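Local coordinates for secreted effector protein SifA (Salmonella typhimurium, PDB 3CXB) that acts inside infected host cells as a virulence effector required for endosomal tubulation and Salmonella-induced filament formation, and interacts with host PLEKHM2, at residues A[235-238]-A[239-243]; A[203-206]-A[207-211]; A[113-116]-A[117-120]; A[121-125]-A[126-130]. All coordinates share one frame; numbering follows the deposited sequence.

Contact 1 (A[235-238]-A[239-243]); sequences FLET and MAMCG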
ATOM      1  N   PHE A 235       5.954 -16.437 -16.037  1.00 38.37           N
ATOM      2  CA  PHE A 235       5.817 -16.692 -14.609  1.00 40.20           C
ATOM      3  C   PHE A 235       7.158 -16.908 -13.893  1.00 43.35           C
ATOM      4  O   PHE A 235       7.367 -16.398 -12.794  1.00 44.64           O
ATOM      5  CB  PHE A 235       4.977 -17.923 -14.335  1.00 36.04           C
ATOM      6  CG  PHE A 235       4.937 -18.279 -12.880  1.00 34.48           C
ATOM      7  CD1 PHE A 235       4.056 -17.626 -12.019  1.00 30.19           C
ATOM      8  CD2 PHE A 235       5.806 -19.242 -12.357  1.00 32.10           C
ATOM      9  CE1 PHE A 235       4.030 -17.931 -10.661  1.00 28.94           C
ATOM     10  CE2 PHE A 235       5.785 -19.553 -10.987  1.00 29.19           C
ATOM     11  CZ  PHE A 235       4.897 -18.897 -10.141  1.00 26.03           C
ATOM     12  N   LEU A 236       8.046 -17.693 -14.493  1.00 44.94           N
ATOM     13  CA  LEU A 236       9.343 -17.962 -13.886  1.00 46.66           C
ATOM     14  C   LEU A 236      10.270 -16.760 -13.950  1.00 47.58           C
ATOM     15  O   LEU A 236      11.067 -16.533 -13.029  1.00 47.74           O
ATOM     16  CB  LEU A 236      10.026 -19.147 -14.581  1.00 47.56           C
ATOM     17  CG  LEU A 236       9.270 -20.480 -14.590  1.00 47.61           C
ATOM     18  CD1 LEU A 236      10.053 -21.472 -15.430  1.00 48.18           C
ATOM     19  CD2 LEU A 236       9.064 -21.006 -13.185  1.00 43.28           C
ATOM     20  N   GLU A 237      10.158 -16.000 -15.039  1.00 48.35           N
ATOM     21  CA  GLU A 237      10.984 -14.826 -15.268  1.00 51.05           C
ATOM     22  C   GLU A 237      10.638 -13.718 -14.277  1.00 52.12           C
ATOM     23  O   GLU A 237      11.522 -13.167 -13.619  1.00 51.88           O
ATOM     24  CB  GLU A 237      10.791 -14.330 -16.704  1.00 55.10           C
ATOM     25  CG  GLU A 237      11.908 -13.445 -17.220  1.00 61.41           C
ATOM     26  CD  GLU A 237      12.755 -14.139 -18.271  1.00 65.21           C
ATOM     27  OE1 GLU A 237      13.849 -13.621 -18.588  1.00 69.57           O
ATOM     28  OE2 GLU A 237      12.325 -15.196 -18.785  1.00 66.15           O
ATOM     29  N   THR A 238       9.357 -13.397 -14.142  1.00 51.89           N
ATOM     30  CA  THR A 238       8.995 -12.341 -13.211  1.00 51.13           C
ATOM     31  C   THR A 238       9.289 -12.795 -11.782  1.00 51.83           C
ATOM     32  O   THR A 238       9.723 -11.999 -10.949  1.00 52.08           O
ATOM     33  CB  THR A 238       7.511 -11.936 -13.321  1.00 51.26           C
ATOM     34  OG1 THR A 238       6.730 -12.814 -12.514  1.00 53.99           O
ATOM     35  CG2 THR A 238       7.027 -12.018 -14.764  1.00 49.52           C
ATOM     36  N   MET A 239       9.053 -14.067 -11.484  1.00 51.94           N
ATOM     37  CA  MET A 239       9.351 -14.564 -10.140  1.00 52.58           C
ATOM     38  C   MET A 239      10.841 -14.358  -9.884  1.00 53.70           C
ATOM     39  O   MET A 239      11.254 -13.976  -8.788  1.00 53.49           O
ATOM     40  CB  MET A 239       9.050 -16.056 -10.024  1.00 52.22           C
ATOM     41  CG  MET A 239       7.599 -16.413  -9.885  1.00 51.96           C
ATOM     42  SD  MET A 239       6.998 -15.963  -8.278  1.00 51.37           S
ATOM     43  CE  MET A 239       7.247 -17.462  -7.369  1.00 49.01           C
ATOM     44  N   ALA A 240      11.648 -14.608 -10.912  1.00 53.07           N
ATOM     45  CA  ALA A 240      13.082 -14.465 -10.765  1.00 54.56           C
ATOM     46  C   ALA A 240      13.458 -13.028 -10.503  1.00 55.47           C
ATOM     47  O   ALA A 240      14.188 -12.748  -9.563  1.00 56.56           O
ATOM     48  CB  ALA A 240      13.799 -14.981 -11.999  1.00 53.25           C
ATOM     49  N   MET A 241      12.962 -12.114 -11.323  1.00 56.52           N
ATOM     50  CA  MET A 241      13.288 -10.711 -11.134  1.00 58.47           C
ATOM     51  C   MET A 241      12.936 -10.212  -9.739  1.00 56.25           C
ATOM     52  O   MET A 241      13.612  -9.344  -9.202  1.00 54.82           O
ATOM     53  CB  MET A 241      12.571  -9.864 -12.176  1.00 62.92           C
ATOM     54  CG  MET A 241      13.337  -9.703 -13.458  1.00 69.19           C
ATOM     55  SD  MET A 241      12.336  -8.905 -14.729  1.00 76.60           S
ATOM     56  CE  MET A 241      12.148 -10.295 -15.875  1.00 79.89           C
ATOM     57  N   CYS A 242      11.874 -10.759  -9.160  1.00 56.77           N
ATOM     58  CA  CYS A 242      11.445 -10.354  -7.828  1.00 58.40           C
ATOM     59  C   CYS A 242      12.249 -11.066  -6.767  1.00 61.06           C
ATOM     60  O   CYS A 242      12.083 -10.810  -5.576  1.00 57.85           O
ATOM     61  CB  CYS A 242       9.965 -10.645  -7.637  1.00 55.74           C
ATOM     62  SG  CYS A 242       8.970  -9.730  -8.803  1.00 55.63           S
ATOM     63  N   GLY A 243      13.102 -11.981  -7.217  1.00 66.95           N
ATOM     64  CA  GLY A 243      13.970 -12.718  -6.318  1.00 74.58           C
ATOM     65  C   GLY A 243      13.362 -13.887  -5.585  1.00 80.50           C
ATOM     66  O   GLY A 243      14.084 -14.808  -5.222  1.00 80.26           O
TER
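With chi1 at 174°, Phe235 holds its CG opposite the backbone N and brings one ring face up to Met239, whose chain, bent at both chi2 and chi3, sets its CG over that face. The contact is CH-pi by position: Met239 CG stands 3.8 Å from the centroid of the Phe235 ring, only 17° off the normal, though displaced toward the rim at CZ. Further along the same chain, Met239 SD comes in obliquely, 4.7 Å from the Phe235 centroid, which adds a Met-aromatic contact.

A second pair lies two residues on. Met241 turns at chi3 and sets its CE against Glu237 CG, 3.4 Å away, a meeting of methyl with the aliphatic part of the glutamate. The backbone bond from Met241 N to Glu237 O measures 2.9 Å and is nearly straight, 168° at the hydrogen. Cys242 N to Thr238 O, 3.1 Å, continues the pattern, before Gly243 takes positive phi and departs from helical geometry. Thr238 touches Ile210 and Ala314, on helices 197-220 and 307-324. The spacing marks i to i+4 pairing at the C-terminal end of helix 228-241, with a Met-aromatic pair on its buried side.

Contact 2 (A[203-206]-A[207-211]); sequences ATYL and AAKIQ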
ATOM      1  N   ALA A 203       6.136 -14.776  -0.701  1.00 50.45           N
ATOM      2  CA  ALA A 203       6.262 -15.575  -1.914  1.00 50.73           C
ATOM      3  C   ALA A 203       4.899 -16.025  -2.411  1.00 50.23           C
ATOM      4  O   ALA A 203       4.558 -15.820  -3.573  1.00 49.16           O
ATOM      5  CB  ALA A 203       7.154 -16.785  -1.668  1.00 50.40           C
ATOM      6  N   THR A 204       4.114 -16.622  -1.523  1.00 50.34           N
ATOM      7  CA  THR A 204       2.785 -17.120  -1.868  1.00 54.03           C
ATOM      8  C   THR A 204       1.920 -16.079  -2.556  1.00 53.24           C
ATOM      9  O   THR A 204       1.449 -16.276  -3.679  1.00 53.51           O
ATOM     10  CB  THR A 204       2.028 -17.592  -0.612  1.00 53.21           C
ATOM     11  OG1 THR A 204       2.716 -18.708  -0.040  1.00 55.44           O
ATOM     12  CG2 THR A 204       0.594 -18.009  -0.962  1.00 56.83           C
ATOM     13  N   TYR A 205       1.706 -14.975  -1.852  1.00 53.71           N
ATOM     14  CA  TYR A 205       0.881 -13.874  -2.332  1.00 52.81           C
ATOM     15  C   TYR A 205       1.358 -13.347  -3.683  1.00 50.50           C
ATOM     16  O   TYR A 205       0.610 -13.323  -4.655  1.00 49.84           O
ATOM     17  CB  TYR A 205       0.887 -12.752  -1.283  1.00 52.29           C
ATOM     18  CG  TYR A 205      -0.248 -11.758  -1.403  1.00 53.22           C
ATOM     19  CD1 TYR A 205      -0.214 -10.731  -2.352  1.00 52.76           C
ATOM     20  CD2 TYR A 205      -1.364 -11.841  -0.558  1.00 51.82           C
ATOM     21  CE1 TYR A 205      -1.261  -9.814  -2.452  1.00 51.41           C
ATOM     22  CE2 TYR A 205      -2.409 -10.930  -0.650  1.00 48.87           C
ATOM     23  CZ  TYR A 205      -2.349  -9.920  -1.594  1.00 50.40           C
ATOM     24  OH  TYR A 205      -3.358  -8.993  -1.657  1.00 49.73           O
ATOM     25  N   LEU A 206       2.618 -12.948  -3.746  1.00 50.56           N
ATOM     26  CA  LEU A 206       3.149 -12.404  -4.973  1.00 52.29           C
ATOM     27  C   LEU A 206       3.125 -13.360  -6.162  1.00 53.39           C
ATOM     28  O   LEU A 206       2.783 -12.948  -7.272  1.00 52.23           O
ATOM     29  CB  LEU A 206       4.563 -11.871  -4.728  1.00 52.85           C
ATOM     30  CG  LEU A 206       4.592 -10.575  -3.901  1.00 53.96           C
ATOM     31  CD1 LEU A 206       6.004 -10.198  -3.489  1.00 50.87           C
ATOM     32  CD2 LEU A 206       3.982  -9.460  -4.733  1.00 53.66           C
ATOM     33  N   ALA A 207       3.479 -14.628  -5.951  1.00 53.08           N
ATOM     34  CA  ALA A 207       3.478 -15.580  -7.066  1.00 51.59           C
ATOM     35  C   ALA A 207       2.048 -15.760  -7.570  1.00 50.55           C
ATOM     36  O   ALA A 207       1.820 -15.887  -8.782  1.00 47.23           O
ATOM     37  CB  ALA A 207       4.087 -16.927  -6.648  1.00 49.58           C
ATOM     38  N   ALA A 208       1.082 -15.749  -6.651  1.00 47.15           N
ATOM     39  CA  ALA A 208      -0.322 -15.875  -7.040  1.00 45.36           C
ATOM     40  C   ALA A 208      -0.746 -14.668  -7.895  1.00 43.47           C
ATOM     41  O   ALA A 208      -1.512 -14.813  -8.860  1.00 44.48           O
ATOM     42  CB  ALA A 208      -1.193 -15.963  -5.817  1.00 45.68           C
ATOM     43  N   LYS A 209      -0.248 -13.486  -7.528  1.00 40.66           N
ATOM     44  CA  LYS A 209      -0.548 -12.259  -8.252  1.00 38.34           C
ATOM     45  C   LYS A 209       0.067 -12.364  -9.648  1.00 38.97           C
ATOM     46  O   LYS A 209      -0.547 -11.994 -10.656  1.00 35.86           O
ATOM     47  CB  LYS A 209       0.052 -11.061  -7.516  1.00 37.65           C
ATOM     48  CG  LYS A 209      -0.838  -9.841  -7.455  1.00 37.72           C
ATOM     49  CD  LYS A 209      -2.151 -10.166  -6.792  1.00 39.60           C
ATOM     50  CE  LYS A 209      -2.868  -8.899  -6.347  1.00 42.45           C
ATOM     51  NZ  LYS A 209      -4.302  -9.164  -6.016  1.00 43.49           N
ATOM     52  N   ILE A 210       1.280 -12.891  -9.704  1.00 39.72           N
ATOM     53  CA  ILE A 210       1.962 -13.042 -10.977  1.00 40.37           C
ATOM     54  C   ILE A 210       1.185 -13.992 -11.867  1.00 45.30           C
ATOM     55  O   ILE A 210       1.125 -13.801 -13.080  1.00 46.68           O
ATOM     56  CB  ILE A 210       3.414 -13.544 -10.800  1.00 37.81           C
ATOM     57  CG1 ILE A 210       4.242 -12.471 -10.079  1.00 33.35           C
ATOM     58  CG2 ILE A 210       4.026 -13.801 -12.164  1.00 32.85           C
ATOM     59  CD1 ILE A 210       5.556 -12.937  -9.547  1.00 29.99           C
ATOM     60  N   GLN A 211       0.577 -15.012 -11.269  1.00 49.39           N
ATOM     61  CA  GLN A 211      -0.212 -15.961 -12.054  1.00 55.82           C
ATOM     62  C   GLN A 211      -1.510 -15.349 -12.596  1.00 56.39           C
ATOM     63  O   GLN A 211      -1.880 -15.589 -13.743  1.00 53.22           O
ATOM     64  CB  GLN A 211      -0.533 -17.208 -11.229  1.00 62.84           C
ATOM     65  CG  GLN A 211       0.443 -18.346 -11.469  1.00 72.76           C
ATOM     66  CD  GLN A 211       0.521 -18.747 -12.943  1.00 77.01           C
ATOM     67  OE1 GLN A 211      -0.493 -19.076 -13.564  1.00 80.61           O
ATOM     68  NE2 GLN A 211       1.723 -18.717 -13.506  1.00 80.35           N
TER
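Ala203 O accepts the N-H of Ala207 at 2.9 Å; the methyl of Ala207 lies beside the same oxygen. Next, Thr204 O takes Ala208 N at 3.0 Å, while Thr204 OG1 is hydrogen-bonded to Gln200 NE2, one turn back along the helix.

Tyr205 meets Lys209 one turn on. Its carbonyl receives Lys209 N at 3.0 Å, and its ring, sent out with chi1 at -161°, runs on the same flank of the helix as the lysine. Tyr205 CE1 and Lys209 CE are 4.3 Å apart, an oblique approach of a methylene to the ring. Both polar ends go to one acceptor: Tyr205 OH hydrogen-bonds Asp296 OD2, and Lys209 NZ forms a salt bridge with that oxygen. The shared carboxylate thus fixes both ends, and the nearby ammonium probably helps to keep Asp296 charged.

Leu206 O accepts Ile210 N at 2.9 Å, and Ile210 CG1 passes alongside that carbonyl oxygen. These residues form the middle of helix 197-220, set among three others: helix 283-303 meets Tyr205 and Leu206 through Phe299, helix 228-241 packs on Ala207 and Ile210, and helix 307-324 reaches Ile210 through Ile310 and Ala314.

Contact 3 (A[113-116]-A[117-120]); sequences TQNT and DTFS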
ATOM      1  N   THR A 113      -1.925  15.745   5.479  1.00 34.75           N
ATOM      2  CA  THR A 113      -3.205  15.289   6.001  1.00 38.97           C
ATOM      3  C   THR A 113      -3.884  14.521   4.890  1.00 36.92           C
ATOM      4  O   THR A 113      -3.698  14.828   3.713  1.00 37.58           O
ATOM      5  CB  THR A 113      -4.078  16.468   6.442  1.00 39.57           C
ATOM      6  OG1 THR A 113      -4.493  17.198   5.285  1.00 42.87           O
ATOM      7  CG2 THR A 113      -3.277  17.411   7.366  1.00 38.22           C
ATOM      8  N   GLN A 114      -4.627  13.489   5.260  1.00 38.18           N
ATOM      9  CA  GLN A 114      -5.323  12.690   4.269  1.00 40.31           C
ATOM     10  C   GLN A 114      -6.731  12.440   4.762  1.00 41.32           C
ATOM     11  O   GLN A 114      -6.956  11.772   5.770  1.00 40.17           O
ATOM     12  CB  GLN A 114      -4.600  11.356   4.013  1.00 38.79           C
ATOM     13  CG  GLN A 114      -3.081  11.466   3.894  1.00 38.58           C
ATOM     14  CD  GLN A 114      -2.438  10.238   3.258  1.00 38.82           C
ATOM     15  OE1 GLN A 114      -2.966   9.113   3.324  1.00 40.27           O
ATOM     16  NE2 GLN A 114      -1.286  10.446   2.650  1.00 35.08           N
ATOM     17  N   ASN A 115      -7.678  13.008   4.040  1.00 44.01           N
ATOM     18  CA  ASN A 115      -9.080  12.877   4.359  1.00 47.81           C
ATOM     19  C   ASN A 115      -9.650  11.802   3.458  1.00 50.61           C
ATOM     20  O   ASN A 115      -8.907  11.053   2.834  1.00 52.34           O
ATOM     21  CB  ASN A 115      -9.771  14.217   4.120  1.00 47.10           C
ATOM     22  CG  ASN A 115      -9.123  15.341   4.894  1.00 46.05           C
ATOM     23  OD1 ASN A 115      -9.135  15.348   6.119  1.00 47.65           O
ATOM     24  ND2 ASN A 115      -8.535  16.289   4.185  1.00 48.35           N
ATOM     25  N   THR A 116     -10.970  11.744   3.382  1.00 55.16           N
ATOM     26  CA  THR A 116     -11.663  10.751   2.569  1.00 59.01           C
ATOM     27  C   THR A 116     -11.552  10.908   1.059  1.00 58.43           C
ATOM     28  O   THR A 116     -11.557   9.920   0.330  1.00 60.41           O
ATOM     29  CB  THR A 116     -13.150  10.736   2.913  1.00 63.76           C
ATOM     30  OG1 THR A 116     -13.664  12.076   2.843  1.00 63.72           O
ATOM     31  CG2 THR A 116     -13.364  10.185   4.320  1.00 63.42           C
ATOM     32  N   ASP A 117     -11.459  12.147   0.592  1.00 58.06           N
ATOM     33  CA  ASP A 117     -11.390  12.406  -0.842  1.00 56.75           C
ATOM     34  C   ASP A 117     -10.204  13.221  -1.320  1.00 51.79           C
ATOM     35  O   ASP A 117      -9.948  13.298  -2.516  1.00 48.44           O
ATOM     36  CB  ASP A 117     -12.659  13.117  -1.284  1.00 60.22           C
ATOM     37  CG  ASP A 117     -13.421  12.333  -2.298  1.00 63.85           C
ATOM     38  OD1 ASP A 117     -14.553  12.747  -2.624  1.00 66.27           O
ATOM     39  OD2 ASP A 117     -12.876  11.304  -2.763  1.00 66.14           O
ATOM     40  N   THR A 118      -9.486  13.832  -0.389  1.00 46.71           N
ATOM     41  CA  THR A 118      -8.349  14.661  -0.750  1.00 43.89           C
ATOM     42  C   THR A 118      -7.207  14.440   0.215  1.00 39.50           C
ATOM     43  O   THR A 118      -7.336  13.722   1.193  1.00 39.61           O
ATOM     44  CB  THR A 118      -8.717  16.135  -0.670  1.00 39.35           C
ATOM     45  OG1 THR A 118      -8.725  16.544   0.707  1.00 35.73           O
ATOM     46  CG2 THR A 118     -10.102  16.357  -1.266  1.00 41.28           C
ATOM     47  N   PHE A 119      -6.081  15.057  -0.083  1.00 36.95           N
ATOM     48  CA  PHE A 119      -4.933  14.981   0.786  1.00 35.32           C
ATOM     49  C   PHE A 119      -4.105  16.219   0.499  1.00 35.75           C
ATOM     50  O   PHE A 119      -4.045  16.682  -0.646  1.00 37.69           O
ATOM     51  CB  PHE A 119      -4.157  13.698   0.524  1.00 32.48           C
ATOM     52  CG  PHE A 119      -3.784  13.485  -0.902  1.00 27.41           C
ATOM     53  CD1 PHE A 119      -2.589  13.988  -1.399  1.00 26.35           C
ATOM     54  CD2 PHE A 119      -4.586  12.717  -1.732  1.00 27.21           C
ATOM     55  CE1 PHE A 119      -2.176  13.723  -2.719  1.00 23.72           C
ATOM     56  CE2 PHE A 119      -4.187  12.448  -3.047  1.00 27.43           C
ATOM     57  CZ  PHE A 119      -2.964  12.960  -3.538  1.00 23.75           C
ATOM     58  N   SER A 120      -3.501  16.780   1.535  1.00 34.95           N
ATOM     59  CA  SER A 120      -2.712  17.987   1.373  1.00 36.23           C
ATOM     60  C   SER A 120      -1.365  17.876   2.044  1.00 38.69           C
ATOM     61  O   SER A 120      -1.096  16.925   2.774  1.00 40.15           O
ATOM     62  CB  SER A 120      -3.464  19.169   1.967  1.00 36.57           C
ATOM     63  OG  SER A 120      -3.951  18.842   3.260  1.00 38.03           O
TER
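The chain from Thr113 to Thr116 and from Asp117 to Ser120 runs in nearly opposite directions, 171° apart, with Thr113 and Ser120 an antiparallel hydrogen-bonded pair joined N to O both ways, Gln114 and Phe119 the non-hydrogen-bonded pair that follows, and Asn115 N bonded to Thr118 O nearer the bend.

On the face carrying Thr113 and Ser120, the two hydroxyls meet, Thr113 OG1 lying 2.7 Å from Ser120 OG. Each oxygen is placed between its own backbone N and carbonyl carbon, with chi1 of 69° for Thr113 and 48° for Ser120, and that setting brings the pair together across the strands. Closer to the loop, the Asn115 amide points its ND2 at Thr118 OG1, a weak bond by its length of 3.5 Å.

This is the tip of the beta hairpin of strands 108-114 and 118-123, two inner neighbours in a five-stranded antiparallel sheet. The opposite face belongs to Gln114 and Phe119, whose CA atoms are 4.2 Å apart. There Gln114 CG passes Phe119 CB, also at 4.2 Å, but the far parts diverge, the Phe119 ring leading away from the strand pair. Helix 62-75 lies against this face, Thr66 touching Gln114, Leu65 touching Phe119 and Arg62 touching both. Arg62 also donates from NH1 to Asn115 O, a hydrogen bond from the helix to the backbone at the start of the bend.

Contact 4 (A[121-125]-A[126-130]); sequences CEVMG and NLYFL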
ATOM      1  N   CYS A 121      -0.520  18.867   1.805  1.00 38.78           N
ATOM      2  CA  CYS A 121       0.791  18.882   2.407  1.00 40.51           C
ATOM      3  C   CYS A 121       1.226  20.310   2.654  1.00 44.48           C
ATOM      4  O   CYS A 121       1.089  21.160   1.770  1.00 45.62           O
ATOM      5  CB  CYS A 121       1.808  18.196   1.498  1.00 40.75           C
ATOM      6  SG  CYS A 121       3.451  18.070   2.262  1.00 36.36           S
ATOM      7  N   GLU A 122       1.746  20.569   3.853  1.00 46.80           N
ATOM      8  CA  GLU A 122       2.247  21.895   4.227  1.00 51.35           C
ATOM      9  C   GLU A 122       3.756  21.837   4.491  1.00 50.47           C
ATOM     10  O   GLU A 122       4.277  20.835   4.982  1.00 50.73           O
ATOM     11  CB  GLU A 122       1.513  22.420   5.457  1.00 57.28           C
ATOM     12  CG  GLU A 122       0.054  22.730   5.203  1.00 65.55           C
ATOM     13  CD  GLU A 122      -0.684  23.111   6.462  1.00 71.62           C
ATOM     14  OE1 GLU A 122      -0.337  24.142   7.088  1.00 74.02           O
ATOM     15  OE2 GLU A 122      -1.618  22.366   6.829  1.00 76.98           O
ATOM     16  N   VAL A 123       4.460  22.904   4.142  1.00 50.19           N
ATOM     17  CA  VAL A 123       5.898  22.957   4.330  1.00 51.37           C
ATOM     18  C   VAL A 123       6.218  24.204   5.109  1.00 54.10           C
ATOM     19  O   VAL A 123       6.137  25.310   4.571  1.00 55.52           O
ATOM     20  CB  VAL A 123       6.647  23.040   2.997  1.00 50.10           C
ATOM     21  CG1 VAL A 123       8.133  23.196   3.266  1.00 47.58           C
ATOM     22  CG2 VAL A 123       6.386  21.793   2.162  1.00 48.72           C
ATOM     23  N   MET A 124       6.590  24.016   6.374  1.00 57.13           N
ATOM     24  CA  MET A 124       6.917  25.121   7.273  1.00 57.36           C
ATOM     25  C   MET A 124       5.666  25.929   7.560  1.00 55.65           C
ATOM     26  O   MET A 124       5.742  27.090   7.949  1.00 55.88           O
ATOM     27  CB  MET A 124       7.989  26.034   6.656  1.00 60.53           C
ATOM     28  CG  MET A 124       9.325  25.342   6.319  1.00 64.47           C
ATOM     29  SD  MET A 124       9.994  24.343   7.676  1.00 66.10           S
ATOM     30  CE  MET A 124      10.063  25.607   8.978  1.00 69.71           C
ATOM     31  N   GLY A 125       4.513  25.299   7.354  1.00 56.13           N
ATOM     32  CA  GLY A 125       3.239  25.951   7.597  1.00 53.40           C
ATOM     33  C   GLY A 125       2.592  26.430   6.316  1.00 52.92           C
ATOM     34  O   GLY A 125       1.472  26.914   6.352  1.00 55.58           O
ATOM     35  N   ASN A 126       3.284  26.295   5.187  1.00 49.44           N
ATOM     36  CA  ASN A 126       2.756  26.738   3.892  1.00 46.60           C
ATOM     37  C   ASN A 126       2.002  25.630   3.161  1.00 44.60           C
ATOM     38  O   ASN A 126       2.488  24.511   3.045  1.00 44.13           O
ATOM     39  CB  ASN A 126       3.908  27.229   3.029  1.00 45.81           C
ATOM     40  CG  ASN A 126       4.738  28.264   3.737  1.00 46.04           C
ATOM     41  OD1 ASN A 126       4.277  29.381   3.972  1.00 43.35           O
ATOM     42  ND2 ASN A 126       5.962  27.894   4.113  1.00 46.14           N
ATOM     43  N   LEU A 127       0.814  25.930   2.656  1.00 41.43           N
ATOM     44  CA  LEU A 127       0.046  24.902   1.967  1.00 39.59           C
ATOM     45  C   LEU A 127       0.706  24.705   0.629  1.00 39.15           C
ATOM     46  O   LEU A 127       0.759  25.638  -0.161  1.00 42.24           O
ATOM     47  CB  LEU A 127      -1.393  25.364   1.802  1.00 36.80           C
ATOM     48  CG  LEU A 127      -2.290  24.589   0.851  1.00 37.17           C
ATOM     49  CD1 LEU A 127      -2.341  23.134   1.243  1.00 36.67           C
ATOM     50  CD2 LEU A 127      -3.674  25.214   0.865  1.00 35.41           C
ATOM     51  N   TYR A 128       1.246  23.520   0.363  1.00 37.09           N
ATOM     52  CA  TYR A 128       1.903  23.333  -0.927  1.00 36.26           C
ATOM     53  C   TYR A 128       1.005  22.700  -1.959  1.00 34.02           C
ATOM     54  O   TYR A 128       1.253  22.825  -3.155  1.00 33.21           O
ATOM     55  CB  TYR A 128       3.198  22.512  -0.792  1.00 38.49           C
ATOM     56  CG  TYR A 128       4.468  23.331  -0.996  1.00 38.92           C
ATOM     57  CD1 TYR A 128       5.157  23.302  -2.213  1.00 39.08           C
ATOM     58  CD2 TYR A 128       4.914  24.213  -0.005  1.00 38.49           C
ATOM     59  CE1 TYR A 128       6.260  24.152  -2.437  1.00 40.54           C
ATOM     60  CE2 TYR A 128       6.000  25.056  -0.219  1.00 38.29           C
ATOM     61  CZ  TYR A 128       6.667  25.030  -1.429  1.00 40.21           C
ATOM     62  OH  TYR A 128       7.709  25.906  -1.619  1.00 39.70           O
ATOM     63  N   PHE A 129      -0.014  21.985  -1.506  1.00 32.45           N
ATOM     64  CA  PHE A 129      -0.956  21.379  -2.435  1.00 30.90           C
ATOM     65  C   PHE A 129      -2.101  20.636  -1.792  1.00 31.38           C
ATOM     66  O   PHE A 129      -1.981  20.105  -0.691  1.00 31.96           O
ATOM     67  CB  PHE A 129      -0.251  20.447  -3.441  1.00 27.52           C
ATOM     68  CG  PHE A 129       0.320  19.191  -2.851  1.00 26.34           C
ATOM     69  CD1 PHE A 129       1.691  18.933  -2.950  1.00 27.09           C
ATOM     70  CD2 PHE A 129      -0.496  18.235  -2.245  1.00 27.76           C
ATOM     71  CE1 PHE A 129       2.246  17.746  -2.457  1.00 25.56           C
ATOM     72  CE2 PHE A 129       0.048  17.045  -1.749  1.00 26.90           C
ATOM     73  CZ  PHE A 129       1.426  16.803  -1.857  1.00 26.69           C
ATOM     74  N   LEU A 130      -3.227  20.626  -2.490  1.00 30.00           N
ATOM     75  CA  LEU A 130      -4.389  19.905  -2.045  1.00 30.95           C
ATOM     76  C   LEU A 130      -4.823  19.194  -3.317  1.00 33.35           C
ATOM     77  O   LEU A 130      -5.202  19.829  -4.297  1.00 33.16           O
ATOM     78  CB  LEU A 130      -5.456  20.864  -1.550  1.00 30.49           C
ATOM     79  CG  LEU A 130      -6.554  20.125  -0.778  1.00 32.83           C
ATOM     80  CD1 LEU A 130      -7.328  21.130   0.035  1.00 34.67           C
ATOM     81  CD2 LEU A 130      -7.493  19.390  -1.734  1.00 32.84           C
TER
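A type I' turn from Val123 to Asn126 makes the hairpin between strands 118-123 and 126-132, with Met124 and Gly125, both at positive phi, at its corners. Val123 O is gripped twice by Asn126: the backbone N donates at 3.1 Å from well above the carbonyl plane, while Asn126 ND2 donates to the same oxygen at 2.6 Å, almost end-on to the carbonyl. The asparagine side chain turns back to the Val123 carbonyl.

Beyond Glu122 and Leu127, a non-hydrogen-bonded pair, the register slips by one residue. Tyr128 N donates to Cys121 O at 2.8 Å, and Cys121 N donates to Phe129 O at 3.1 Å, so that two residues of one strand face a single residue of the other.

Both aromatics pack against Cys121 and Val123 of the facing strand. With its chi1 at 69°, Phe129 swings its ring back toward Cys121, whose CB sits over one face, 4.0 Å from the Phe129 centroid and 23° off the normal; Cys121 SG comes in obliquely and farther out. Val123 CG2 comes obliquely to the Tyr128 ring, 3.6 Å from Tyr128 CD2. Leu54 of helix 42-54 touches Val123, Cys121 and Phe129 alike, and Trp26 of helix 25-34 touches Asn126 and Tyr128. The one-residue slip, with Tyr128 and Phe129 both opposite Cys121, is the mark of a classic beta bulge.

In the fold
From the N terminus the order is contact 3, contact 4, contact 2, contact 1, all in series, with none nested or crossing. Contact 3 closes the loop between strands 108-114 and 118-123; contact 4 closes the next turn, to strand 126-132, at one edge of the sheet. Strand 118-123 serves both, and they touch where Phe119 meets Phe129 and Thr118 packs on Leu130. Contacts 2 and 1 close only helical turns, within consecutive helices 197-220 and 228-241, whose residues touch at Ala207 and Met239. The two pairs lie on opposite sides of the chain's centre, the centres of contacts 1 and 4 about 41 Å apart: contacts 3 and 4 join three consecutive strands of the sheet, contacts 2 and 1 lie on two packed helices.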